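ABC transporter substrate binding protein (Ribose) (Agrobacterium vitis, PDB 5DKV) binds alpha-D-tagatopyranose in a cleft and is probably the sugar-capturing component of a bacterial ABC transporter. Local coordinates at residues L263-H275 with G301-T313. Residues are numbered along the deposited sequence; the frame is centred on the assembly and turned at random.
Sequences LKSGLIDFAIAQH and GTGFTVINKSNVT. With T6T (alpha-D-tagatopyranose), chain E.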
loop_
_atom_site.group_PDB
_atom_site.type_symbol
_atom_site.label_atom_id
_atom_site.label_comp_id
_atom_site.label_asym_id
_atom_site.label_seq_id
_atom_site.Cartn_x
_atom_site.Cartn_y
_atom_site.Cartn_z
ATOM N N LEU A 263 -1.352 9.513 17.271
ATOM C CA LEU A 263 -1.642 10.915 16.994
ATOM C C LEU A 263 -1.945 11.681 18.278
ATOM O O LEU A 263 -1.460 12.790 18.474
ATOM C CB LEU A 263 -2.814 11.046 16.019
ATOM C CG LEU A 263 -2.492 10.671 14.576
ATOM C CD1 LEU A 263 -3.797 10.454 13.797
ATOM C CD2 LEU A 263 -1.620 11.734 13.916
ATOM N N LYS A 264 -2.762 11.085 19.144
ATOM C CA LYS A 264 -3.176 11.755 20.384
ATOM C C LYS A 264 -1.994 12.130 21.265
ATOM O O LYS A 264 -1.959 13.217 21.846
ATOM C CB LYS A 264 -4.141 10.860 21.177
ATOM C CG LYS A 264 -5.592 11.306 21.147
ATOM C CD LYS A 264 -6.512 10.327 20.393
ATOM C CE LYS A 264 -6.688 10.675 18.916
ATOM N NZ LYS A 264 -7.074 12.127 18.784
ATOM N N SER A 265 -1.019 11.233 21.346
ATOM C CA SER A 265 0.121 11.404 22.238
ATOM C C SER A 265 1.219 12.273 21.635
ATOM O O SER A 265 2.181 12.625 22.308
ATOM C CB SER A 265 0.716 10.048 22.586
ATOM O OG SER A 265 1.452 9.572 21.470
ATOM N N GLY A 266 1.104 12.577 20.352
ATOM C CA GLY A 266 2.084 13.422 19.694
ATOM C C GLY A 266 3.219 12.632 19.059
ATOM O O GLY A 266 4.126 13.217 18.459
ATOM N N LEU A 267 3.151 11.305 19.151
ATOM C CA LEU A 267 4.224 10.466 18.632
ATOM C C LEU A 267 4.305 10.542 17.115
ATOM O O LEU A 267 5.396 10.512 16.562
ATOM C CB LEU A 267 4.045 9.027 19.082
ATOM C CG LEU A 267 5.093 8.019 18.588
ATOM C CD1 LEU A 267 6.514 8.428 18.987
ATOM C CD2 LEU A 267 4.763 6.611 19.132
ATOM N N ILE A 268 3.158 10.633 16.446
ATOM C CA ILE A 268 3.134 10.844 14.998
ATOM C C ILE A 268 2.306 12.086 14.745
ATOM O O ILE A 268 1.371 12.370 15.507
ATOM C CB ILE A 268 2.585 9.625 14.207
ATOM C CG1 ILE A 268 1.093 9.426 14.424
ATOM C CG2 ILE A 268 3.331 8.355 14.621
ATOM C CD1 ILE A 268 0.489 8.382 13.482
ATOM N N ASP A 269 2.688 12.850 13.715
ATOM C CA ASP A 269 2.000 14.082 13.364
ATOM C C ASP A 269 0.923 13.872 12.295
ATOM O O ASP A 269 -0.121 14.526 12.345
ATOM C CB ASP A 269 2.997 15.132 12.879
ATOM C CG ASP A 269 3.569 15.964 14.021
ATOM O OD1 ASP A 269 3.678 15.437 15.146
ATOM O OD2 ASP A 269 3.891 17.149 13.791
ATOM N N PHE A 270 1.187 12.988 11.326
ATOM C CA PHE A 270 0.241 12.693 10.264
ATOM C C PHE A 270 0.289 11.224 9.907
ATOM O O PHE A 270 1.363 10.630 9.858
ATOM C CB PHE A 270 0.531 13.515 8.995
ATOM C CG PHE A 270 0.480 14.994 9.206
ATOM C CD1 PHE A 270 -0.726 15.653 9.168
ATOM C CD2 PHE A 270 1.641 15.722 9.425
ATOM C CE1 PHE A 270 -0.803 16.991 9.355
ATOM C CE2 PHE A 270 1.583 17.083 9.632
ATOM C CZ PHE A 270 0.364 17.731 9.586
ATOM N N ALA A 271 -0.876 10.667 9.641
ATOM C CA ALA A 271 -0.984 9.360 9.016
ATOM C C ALA A 271 -1.629 9.550 7.662
ATOM O O ALA A 271 -2.677 10.177 7.551
ATOM C CB ALA A 271 -1.791 8.402 9.883
ATOM N N ILE A 272 -0.981 9.034 6.624
ATOM C CA ILE A 272 -1.513 9.111 5.267
ATOM C C ILE A 272 -2.275 7.809 4.942
ATOM O O ILE A 272 -1.683 6.810 4.563
ATOM C CB ILE A 272 -0.400 9.357 4.212
ATOM C CG1 ILE A 272 0.564 10.486 4.624
ATOM C CG2 ILE A 272 -1.043 9.642 2.851
ATOM C CD1 ILE A 272 -0.107 11.763 4.991
ATOM N N ALA A 273 -3.591 7.820 5.158
ATOM C CA ALA A 273 -4.454 6.657 4.900
ATOM C C ALA A 273 -4.659 6.475 3.401
ATOM O O ALA A 273 -5.066 7.386 2.706
ATOM C CB ALA A 273 -5.821 6.812 5.615
ATOM N N GLN A 274 -4.364 5.294 2.882
ATOM C CA GLN A 274 -4.888 4.920 1.598
ATOM C C GLN A 274 -6.352 4.570 1.784
ATOM O O GLN A 274 -6.881 4.651 2.892
ATOM C CB GLN A 274 -4.115 3.738 1.027
ATOM C CG GLN A 274 -2.607 3.994 0.881
ATOM C CD GLN A 274 -1.915 2.850 0.197
ATOM O OE1 GLN A 274 -1.959 2.758 -1.011
ATOM N NE2 GLN A 274 -1.283 1.965 0.971
ATOM N N HIS A 275 -6.973 4.153 0.689
ATOM C CA HIS A 275 -8.372 3.693 0.663
ATOM C C HIS A 275 -8.433 2.242 0.204
ATOM O O HIS A 275 -8.924 1.955 -0.873
ATOM C CB HIS A 275 -9.189 4.569 -0.268
ATOM C CG HIS A 275 -9.378 5.973 0.228
ATOM N ND1 HIS A 275 -10.169 6.887 -0.434
ATOM C CD2 HIS A 275 -8.873 6.626 1.302
ATOM C CE1 HIS A 275 -10.150 8.039 0.207
ATOM N NE2 HIS A 275 -9.371 7.911 1.265
ATOM N N GLY A 301 -7.321 5.135 -10.010
ATOM C CA GLY A 301 -6.506 5.703 -8.952
ATOM C C GLY A 301 -7.385 6.058 -7.768
ATOM O O GLY A 301 -8.343 6.793 -7.918
ATOM N N THR A 302 -7.059 5.531 -6.593
ATOM C CA THR A 302 -7.868 5.764 -5.399
ATOM C C THR A 302 -7.131 6.786 -4.542
ATOM O O THR A 302 -5.934 6.959 -4.698
ATOM C CB THR A 302 -8.128 4.457 -4.635
ATOM O OG1 THR A 302 -6.880 3.836 -4.305
ATOM C CG2 THR A 302 -8.938 3.496 -5.521
ATOM N N GLY A 303 -7.843 7.456 -3.650
ATOM C CA GLY A 303 -7.310 8.632 -2.973
ATOM C C GLY A 303 -6.688 8.419 -1.611
ATOM O O GLY A 303 -6.515 7.292 -1.166
ATOM N N PHE A 304 -6.351 9.534 -0.968
ATOM C CA PHE A 304 -5.783 9.525 0.368
ATOM C C PHE A 304 -6.674 10.313 1.313
ATOM O O PHE A 304 -7.405 11.226 0.908
ATOM C CB PHE A 304 -4.386 10.141 0.390
ATOM C CG PHE A 304 -3.432 9.492 -0.531
ATOM C CD1 PHE A 304 -2.943 8.239 -0.240
ATOM C CD2 PHE A 304 -3.011 10.127 -1.673
ATOM C CE1 PHE A 304 -2.052 7.625 -1.081
ATOM C CE2 PHE A 304 -2.127 9.534 -2.502
ATOM C CZ PHE A 304 -1.647 8.275 -2.218
ATOM N N THR A 305 -6.607 9.931 2.580
ATOM C CA THR A 305 -7.174 10.700 3.675
ATOM C C THR A 305 -6.034 11.009 4.632
ATOM O O THR A 305 -5.438 10.092 5.196
ATOM C CB THR A 305 -8.290 9.931 4.392
ATOM O OG1 THR A 305 -9.370 9.676 3.482
ATOM C CG2 THR A 305 -8.833 10.714 5.584
ATOM N N VAL A 306 -5.730 12.293 4.801
ATOM C CA VAL A 306 -4.673 12.719 5.723
ATOM C C VAL A 306 -5.279 12.892 7.117
ATOM O O VAL A 306 -6.192 13.685 7.312
ATOM C CB VAL A 306 -4.009 14.002 5.239
ATOM C CG1 VAL A 306 -2.860 14.399 6.175
ATOM C CG2 VAL A 306 -3.477 13.802 3.793
ATOM N N ILE A 307 -4.784 12.098 8.065
ATOM C CA ILE A 307 -5.310 12.048 9.418
ATOM C C ILE A 307 -4.325 12.738 10.357
ATOM O O ILE A 307 -3.116 12.474 10.325
ATOM C CB ILE A 307 -5.576 10.578 9.894
ATOM C CG1 ILE A 307 -6.415 9.827 8.860
ATOM C CG2 ILE A 307 -6.295 10.582 11.266
ATOM C CD1 ILE A 307 -6.673 8.348 9.209
ATOM N N ASN A 308 -4.839 13.656 11.169
ATOM C CA ASN A 308 -4.023 14.349 12.153
ATOM C C ASN A 308 -4.670 14.253 13.535
ATOM O O ASN A 308 -5.718 13.633 13.686
ATOM C CB ASN A 308 -3.833 15.819 11.747
ATOM C CG ASN A 308 -5.155 16.562 11.600
ATOM O OD1 ASN A 308 -5.926 16.647 12.545
ATOM N ND2 ASN A 308 -5.398 17.134 10.432
ATOM N N LYS A 309 -4.056 14.882 14.531
ATOM C CA LYS A 309 -4.526 14.846 15.908
ATOM C C LYS A 309 -5.957 15.349 16.068
ATOM O O LYS A 309 -6.693 14.872 16.920
ATOM C CB LYS A 309 -3.595 15.705 16.783
ATOM C CG LYS A 309 -3.678 15.468 18.264
ATOM C CD LYS A 309 -2.773 16.474 18.994
ATOM C CE LYS A 309 -2.424 16.043 20.417
ATOM N NZ LYS A 309 -3.602 15.592 21.222
ATOM N N SER A 310 -6.338 16.315 15.236
ATOM C CA SER A 310 -7.625 16.972 15.374
ATOM C C SER A 310 -8.718 16.229 14.659
ATOM O O SER A 310 -9.789 16.032 15.223
ATOM C CB SER A 310 -7.569 18.398 14.837
ATOM O OG SER A 310 -6.703 19.156 15.641
ATOM N N ASN A 311 -8.454 15.825 13.420
ATOM C CA ASN A 311 -9.547 15.315 12.585
ATOM C C ASN A 311 -9.752 13.823 12.718
ATOM O O ASN A 311 -10.682 13.283 12.133
ATOM C CB ASN A 311 -9.342 15.695 11.100
ATOM C CG ASN A 311 -8.258 14.881 10.392
ATOM O OD1 ASN A 311 -7.530 14.093 10.988
ATOM N ND2 ASN A 311 -8.129 15.124 9.105
ATOM N N VAL A 312 -8.932 13.164 13.531
ATOM C CA VAL A 312 -9.043 11.716 13.671
ATOM C C VAL A 312 -10.366 11.380 14.367
ATOM O O VAL A 312 -10.798 10.233 14.352
ATOM C CB VAL A 312 -7.837 11.129 14.445
ATOM C CG1 VAL A 312 -7.810 11.653 15.863
ATOM C CG2 VAL A 312 -7.838 9.598 14.430
ATOM N N THR A 313 -11.013 12.389 14.955
ATOM C CA THR A 313 -12.354 12.210 15.540
ATOM C C THR A 313 -13.470 12.779 14.636
ATOM O O THR A 313 -14.653 12.770 14.991
ATOM C CB THR A 313 -12.408 12.832 16.990
ATOM O OG1 THR A 313 -11.804 14.138 17.035
ATOM C CG2 THR A 313 -11.661 11.943 17.958
HETATM O O3 T6T E . 1.410 0.174 2.200
HETATM C C3 T6T E . 0.646 -0.995 1.938
HETATM C C4 T6T E . 0.728 -1.309 0.507
HETATM O O4 T6T E . 0.147 -0.195 -0.267
HETATM C C5 T6T E . 2.117 -1.555 0.111
HETATM O O5 T6T E . 2.210 -1.981 -1.259
HETATM C C6 T6T E . 2.741 -2.689 0.907
HETATM O O6 T6T E . 2.619 -2.399 2.331
HETATM C C2 T6T E . 1.239 -2.180 2.724
HETATM O O2 T6T E . 0.441 -3.308 2.454
HETATM C C1 T6T E . 1.361 -1.961 4.180
HETATM O O1 T6T E . 0.129 -1.718 4.781
HETATM O O HOH W 1 -1.301 15.711 14.405
HETATM O O HOH W 2 -5.962 4.748 -1.896
HETATM O O HOH W 3 -10.499 7.904 -3.726
#
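The imidazole of His275 lies over the backbone at Gly303, whose carbonyl oxygen sits over the centre of one ring face, 3.4 Å above the plane. At the ring's edge NE2 shares a hydrogen bond of 2.8 Å with OG1 of Thr305, whose side chain crosses His275 at about a right angle. Since ND1 is hydrogen-bonded to Glu278, both ring nitrogens are engaged and the rotation of the imidazole is fixed. Preceding His275, Ala271 and Ala273 pair antiparallel with Ile307 and Thr305 through four backbone hydrogen bonds, joining strand 270-273 to strand 299-307, which is parallel to 137-140 on its other side in the type I periplasmic binding protein fold. On the sheet face bearing Ile272, that side chain lies alongside Val306, while CG2, anti to the backbone N, comes within 3.9 Å of CD1 of Phe304. On the other face, Leu263 CD1 meets Ile307 CG2 at 3.6 Å, the side chains crossing nearly perpendicularly. Lys309 reaches back along Leu263 O to donate from NZ to a lone pair of Lys264 O (3.0 Å). Gln274 NE2 donates to tagatopyranose O4 at 2.9 Å, almost straight at 176°, and is hydrogen-bonded to Asp254, while Ser140 holds OE1.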